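Local structure of peptide amidase (Stenotrophomonas maltophilia, 1M22) at residues L101-D109 / Y337-L345. The protein probably hydrolyses the C-terminal amide of peptides as an amidase signature enzyme, using a serine nucleophile. Numbering follows the deposited sequence.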
ATOM      1  N   LEU A 101      17.326   1.786 -12.711  1.00 10.06           N
ATOM      2  CA  LEU A 101      18.036   1.085 -13.771  1.00 11.96           C
ATOM      3  C   LEU A 101      19.219   0.309 -13.188  1.00 13.51           C
ATOM      4  O   LEU A 101      19.728  -0.622 -13.808  1.00 16.87           O
ATOM      5  CB  LEU A 101      18.531   2.081 -14.824  1.00 12.64           C
ATOM      6  CG  LEU A 101      17.435   2.733 -15.670  1.00 13.98           C
ATOM      7  CD1 LEU A 101      18.046   3.787 -16.580  1.00 15.10           C
ATOM      8  CD2 LEU A 101      16.721   1.670 -16.491  1.00 14.31           C
ATOM      9  N   ALA A 102      19.643   0.689 -11.985  1.00 12.27           N
ATOM     10  CA  ALA A 102      20.767   0.028 -11.328  1.00 14.17           C
ATOM     11  C   ALA A 102      20.478  -1.431 -10.971  1.00 14.69           C
ATOM     12  O   ALA A 102      21.398  -2.247 -10.878  1.00 17.98           O
ATOM     13  CB  ALA A 102      21.160   0.801 -10.074  1.00 15.49           C
ATOM     14  N   LEU A 103      19.204  -1.765 -10.778  1.00 14.13           N
ATOM     15  CA  LEU A 103      18.829  -3.130 -10.415  1.00 13.87           C
ATOM     16  C   LEU A 103      17.968  -3.838 -11.462  1.00 15.24           C
ATOM     17  O   LEU A 103      17.250  -4.786 -11.142  1.00 14.78           O
ATOM     18  CB  LEU A 103      18.086  -3.125  -9.076  1.00 13.92           C
ATOM     19  CG  LEU A 103      18.831  -2.565  -7.863  1.00 13.32           C
ATOM     20  CD1 LEU A 103      17.897  -2.553  -6.666  1.00 13.19           C
ATOM     21  CD2 LEU A 103      20.065  -3.404  -7.574  1.00 13.90           C
ATOM     22  N   GLN A 104      18.047  -3.389 -12.710  1.00 15.49           N
ATOM     23  CA  GLN A 104      17.259  -3.985 -13.784  1.00 17.40           C
ATOM     24  C   GLN A 104      17.556  -5.465 -14.029  1.00 16.95           C
ATOM     25  O   GLN A 104      16.718  -6.186 -14.570  1.00 19.38           O
ATOM     26  CB  GLN A 104      17.465  -3.206 -15.085  1.00 20.34           C
ATOM     27  CG  GLN A 104      18.908  -3.160 -15.557  1.00 25.31           C
ATOM     28  CD  GLN A 104      19.055  -2.489 -16.908  1.00 29.12           C
ATOM     29  OE1 GLN A 104      18.652  -1.340 -17.091  1.00 31.39           O
ATOM     30  NE2 GLN A 104      19.638  -3.205 -17.862  1.00 31.19           N
ATOM     31  N   GLY A 105      18.744  -5.916 -13.638  1.00 17.03           N
ATOM     32  CA  GLY A 105      19.107  -7.309 -13.838  1.00 16.25           C
ATOM     33  C   GLY A 105      19.268  -8.079 -12.540  1.00 16.48           C
ATOM     34  O   GLY A 105      19.822  -9.179 -12.512  1.00 18.33           O
ATOM     35  N   PHE A 106      18.773  -7.489 -11.459  1.00 14.41           N
ATOM     36  CA  PHE A 106      18.847  -8.076 -10.127  1.00 11.69           C
ATOM     37  C   PHE A 106      17.562  -8.867  -9.865  1.00 10.72           C
ATOM     38  O   PHE A 106      16.479  -8.288  -9.765  1.00 11.90           O
ATOM     39  CB  PHE A 106      19.030  -6.942  -9.116  1.00 11.07           C
ATOM     40  CG  PHE A 106      18.956  -7.369  -7.681  1.00 11.53           C
ATOM     41  CD1 PHE A 106      19.817  -8.336  -7.174  1.00 13.35           C
ATOM     42  CD2 PHE A 106      18.043  -6.768  -6.825  1.00 11.59           C
ATOM     43  CE1 PHE A 106      19.767  -8.692  -5.825  1.00 12.17           C
ATOM     44  CE2 PHE A 106      17.986  -7.115  -5.485  1.00 12.22           C
ATOM     45  CZ  PHE A 106      18.849  -8.078  -4.982  1.00 12.28           C
ATOM     46  N   ARG A 107      17.687 -10.188  -9.755  1.00 11.42           N
ATOM     47  CA  ARG A 107      16.526 -11.057  -9.556  1.00 12.22           C
ATOM     48  C   ARG A 107      16.620 -11.958  -8.325  1.00 12.03           C
ATOM     49  O   ARG A 107      16.859 -13.162  -8.437  1.00 14.89           O
ATOM     50  CB  ARG A 107      16.326 -11.920 -10.806  1.00 13.82           C
ATOM     51  CG  ARG A 107      16.311 -11.123 -12.102  1.00 13.13           C
ATOM     52  CD  ARG A 107      16.084 -12.019 -13.310  1.00 17.56           C
ATOM     53  NE  ARG A 107      16.092 -11.264 -14.559  1.00 22.01           N
ATOM     54  CZ  ARG A 107      17.186 -10.770 -15.132  1.00 25.68           C
ATOM     55  NH1 ARG A 107      18.374 -10.951 -14.570  1.00 26.74           N
ATOM     56  NH2 ARG A 107      17.093 -10.093 -16.268  1.00 29.54           N
ATOM     57  N   PRO A 108      16.423 -11.385  -7.129  1.00 10.05           N
ATOM     58  CA  PRO A 108      16.487 -12.137  -5.870  1.00 10.68           C
ATOM     59  C   PRO A 108      15.323 -13.105  -5.642  1.00 11.15           C
ATOM     60  O   PRO A 108      14.277 -13.006  -6.283  1.00 12.74           O
ATOM     61  CB  PRO A 108      16.530 -11.035  -4.818  1.00 10.53           C
ATOM     62  CG  PRO A 108      15.707  -9.949  -5.444  1.00 10.05           C
ATOM     63  CD  PRO A 108      16.192  -9.952  -6.876  1.00 10.97           C
ATOM     64  N   ASP A 109      15.521 -14.036  -4.714  1.00 12.52           N
ATOM     65  CA  ASP A 109      14.504 -15.026  -4.374  1.00 13.20           C
ATOM     66  C   ASP A 109      13.322 -14.378  -3.660  1.00 12.49           C
ATOM     67  O   ASP A 109      13.439 -13.275  -3.125  1.00 12.17           O
ATOM     68  CB  ASP A 109      15.106 -16.114  -3.481  1.00 16.93           C
ATOM     69  CG  ASP A 109      16.304 -16.792  -4.115  1.00 25.65           C
ATOM     70  OD1 ASP A 109      16.177 -17.275  -5.258  1.00 27.49           O
ATOM     71  OD2 ASP A 109      17.371 -16.843  -3.466  1.00 29.20           O
ATOM     72  N   TYR A 337      20.288  -4.736   3.066  1.00  9.43           N
ATOM     73  CA  TYR A 337      19.544  -5.440   2.027  1.00  9.63           C
ATOM     74  C   TYR A 337      20.457  -5.814   0.859  1.00 10.30           C
ATOM     75  O   TYR A 337      20.418  -6.947   0.374  1.00  9.69           O
ATOM     76  CB  TYR A 337      18.367  -4.577   1.541  1.00  9.29           C
ATOM     77  CG  TYR A 337      17.672  -5.109   0.304  1.00  8.92           C
ATOM     78  CD1 TYR A 337      18.229  -4.926  -0.958  1.00  8.26           C
ATOM     79  CD2 TYR A 337      16.481  -5.828   0.400  1.00  9.39           C
ATOM     80  CE1 TYR A 337      17.627  -5.443  -2.096  1.00  9.09           C
ATOM     81  CE2 TYR A 337      15.867  -6.353  -0.737  1.00  7.74           C
ATOM     82  CZ  TYR A 337      16.450  -6.157  -1.981  1.00  8.87           C
ATOM     83  OH  TYR A 337      15.881  -6.675  -3.120  1.00 11.22           O
ATOM     84  N   PHE A 338      21.278  -4.867   0.406  1.00 10.37           N
ATOM     85  CA  PHE A 338      22.187  -5.136  -0.706  1.00 10.63           C
ATOM     86  C   PHE A 338      23.112  -6.309  -0.385  1.00 12.27           C
ATOM     87  O   PHE A 338      23.391  -7.145  -1.244  1.00 12.14           O
ATOM     88  CB  PHE A 338      23.060  -3.914  -1.029  1.00 11.88           C
ATOM     89  CG  PHE A 338      22.340  -2.798  -1.749  1.00 10.49           C
ATOM     90  CD1 PHE A 338      21.199  -3.038  -2.509  1.00 11.82           C
ATOM     91  CD2 PHE A 338      22.853  -1.503  -1.706  1.00 11.51           C
ATOM     92  CE1 PHE A 338      20.585  -2.003  -3.217  1.00 11.77           C
ATOM     93  CE2 PHE A 338      22.247  -0.465  -2.410  1.00 11.65           C
ATOM     94  CZ  PHE A 338      21.114  -0.715  -3.166  1.00 12.29           C
ATOM     95  N   ASN A 339      23.596  -6.358   0.851  1.00 12.24           N
ATOM     96  CA  ASN A 339      24.497  -7.421   1.279  1.00 14.47           C
ATOM     97  C   ASN A 339      23.786  -8.760   1.419  1.00 14.80           C
ATOM     98  O   ASN A 339      24.270  -9.781   0.934  1.00 16.39           O
ATOM     99  CB  ASN A 339      25.154  -7.042   2.611  1.00 17.40           C
ATOM    100  CG  ASN A 339      25.986  -8.169   3.195  1.00 21.37           C
ATOM    101  OD1 ASN A 339      25.454  -9.107   3.793  1.00 24.31           O
ATOM    102  ND2 ASN A 339      27.298  -8.085   3.017  1.00 23.85           N
ATOM    103  N   THR A 340      22.635  -8.745   2.082  1.00 12.54           N
ATOM    104  CA  THR A 340      21.850  -9.954   2.308  1.00 14.29           C
ATOM    105  C   THR A 340      21.453 -10.671   1.018  1.00 13.01           C
ATOM    106  O   THR A 340      21.510 -11.898   0.938  1.00 15.08           O
ATOM    107  CB  THR A 340      20.562  -9.630   3.103  1.00 14.90           C
ATOM    108  OG1 THR A 340      20.914  -9.085   4.380  1.00 16.40           O
ATOM    109  CG2 THR A 340      19.719 -10.884   3.302  1.00 17.19           C
ATOM    110  N   HIS A 341      21.057  -9.902   0.010  1.00 12.76           N
ATOM    111  CA  HIS A 341      20.621 -10.478  -1.257  1.00 13.16           C
ATOM    112  C   HIS A 341      21.670 -10.410  -2.362  1.00 13.43           C
ATOM    113  O   HIS A 341      21.378 -10.700  -3.524  1.00 14.70           O
ATOM    114  CB  HIS A 341      19.327  -9.791  -1.696  1.00 12.89           C
ATOM    115  CG  HIS A 341      18.235  -9.877  -0.675  1.00 13.14           C
ATOM    116  ND1 HIS A 341      17.545 -11.043  -0.418  1.00 13.26           N
ATOM    117  CD2 HIS A 341      17.756  -8.957   0.195  1.00 13.38           C
ATOM    118  CE1 HIS A 341      16.691 -10.838   0.569  1.00 13.69           C
ATOM    119  NE2 HIS A 341      16.799  -9.581   0.960  1.00 13.94           N
ATOM    120  N   ARG A 342      22.891 -10.033  -1.989  1.00 13.32           N
ATOM    121  CA  ARG A 342      24.008  -9.939  -2.924  1.00 14.29           C
ATOM    122  C   ARG A 342      23.658  -9.179  -4.198  1.00 15.01           C
ATOM    123  O   ARG A 342      23.778  -9.702  -5.307  1.00 17.19           O
ATOM    124  CB  ARG A 342      24.508 -11.344  -3.275  1.00 16.64           C
ATOM    125  CG  ARG A 342      24.895 -12.168  -2.055  1.00 20.28           C
ATOM    126  CD  ARG A 342      25.426 -13.531  -2.455  1.00 25.13           C
ATOM    127  NE  ARG A 342      26.663 -13.429  -3.221  1.00 29.86           N
ATOM    128  CZ  ARG A 342      27.312 -14.471  -3.729  1.00 32.03           C
ATOM    129  NH1 ARG A 342      26.837 -15.694  -3.552  1.00 32.07           N
ATOM    130  NH2 ARG A 342      28.436 -14.291  -4.410  1.00 34.45           N
ATOM    131  N   ALA A 343      23.234  -7.932  -4.029  1.00 13.22           N
ATOM    132  CA  ALA A 343      22.872  -7.089  -5.159  1.00 13.47           C
ATOM    133  C   ALA A 343      24.128  -6.602  -5.880  1.00 13.65           C
ATOM    134  O   ALA A 343      25.233  -6.671  -5.334  1.00 14.65           O
ATOM    135  CB  ALA A 343      22.049  -5.897  -4.670  1.00 12.45           C
ATOM    136  N   PRO A 344      23.976  -6.116  -7.125  1.00 13.48           N
ATOM    137  CA  PRO A 344      25.122  -5.621  -7.897  1.00 14.73           C
ATOM    138  C   PRO A 344      25.688  -4.336  -7.288  1.00 17.55           C
ATOM    139  O   PRO A 344      26.810  -3.928  -7.593  1.00 21.01           O
ATOM    140  CB  PRO A 344      24.536  -5.418  -9.293  1.00 14.78           C
ATOM    141  CG  PRO A 344      23.101  -5.087  -9.013  1.00 14.88           C
ATOM    142  CD  PRO A 344      22.742  -6.073  -7.928  1.00 14.33           C
ATOM    143  N   LEU A 345      24.890  -3.705  -6.430  1.00 16.86           N
ATOM    144  CA  LEU A 345      25.285  -2.489  -5.723  1.00 17.20           C
ATOM    145  C   LEU A 345      25.606  -2.954  -4.309  1.00 17.88           C
ATOM    146  O   LEU A 345      24.871  -3.765  -3.745  1.00 18.77           O
ATOM    147  CB  LEU A 345      24.128  -1.487  -5.671  1.00 17.45           C
ATOM    148  CG  LEU A 345      23.587  -0.939  -6.993  1.00 18.83           C
ATOM    149  CD1 LEU A 345      22.341  -0.105  -6.727  1.00 20.12           C
ATOM    150  CD2 LEU A 345      24.660  -0.108  -7.680  1.00 20.00           C
TER
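Phe106 and Ala343 lie 6.5 Å apart at CA, with Ala102 opposite Leu345 and Pro108 opposite His341, so the loop 101-109 runs antiparallel to the end of helix 319-340 and the coil after it. That helix closes in a Schellman motif, with Ala343 N bonded to Phe338 O and Arg342, at positive phi, as the C-prime residue; a type I turn from Leu103 to Phe106 shapes loop 101-109. Phe106 carries the contact. The first torsion (chi1 173°) sets CG trans to the main-chain nitrogen and carries the ring across to the helix end, held between two residues: Ala343 CB makes a CH-pi contact 4.0 Å from the ring centroid, 20° off the normal, while Pro108 of its own loop puts CD over the centre of the opposite face. Two oxygens meet the rim near the ring plane, His341 O at 3.5 Å from Phe106 CE1 and Tyr337 OH at 3.2 Å from Phe106 CE2. The tyrosine comes from the opposite direction, and its hydroxyl is hydrogen-bonded to Asn90; its side chain is about 12 Å from that of active-site Lys86, near the site, not in it. At CZ the phenylalanine also meets His341 CB.

Beyond this ring, Leu103 meets Pro344 at about a right angle, CD2 lying 3.8 Å from CG of that proline. Leu345 adds its CD1 branch, 3.7 Å from Ala102 CB, and packs on helix 348-357 as well; Trp133 of helix 132-135 touches both Leu103 and Phe338. No hydrogen bond joins the two segments. Cohesion therefore rests on apolar and CH-pi contacts joining the loop before helix 112-119 to the C-terminal end of helix 319-340, and the oxygens at the ring edge are consistent with a weak electrostatic attraction.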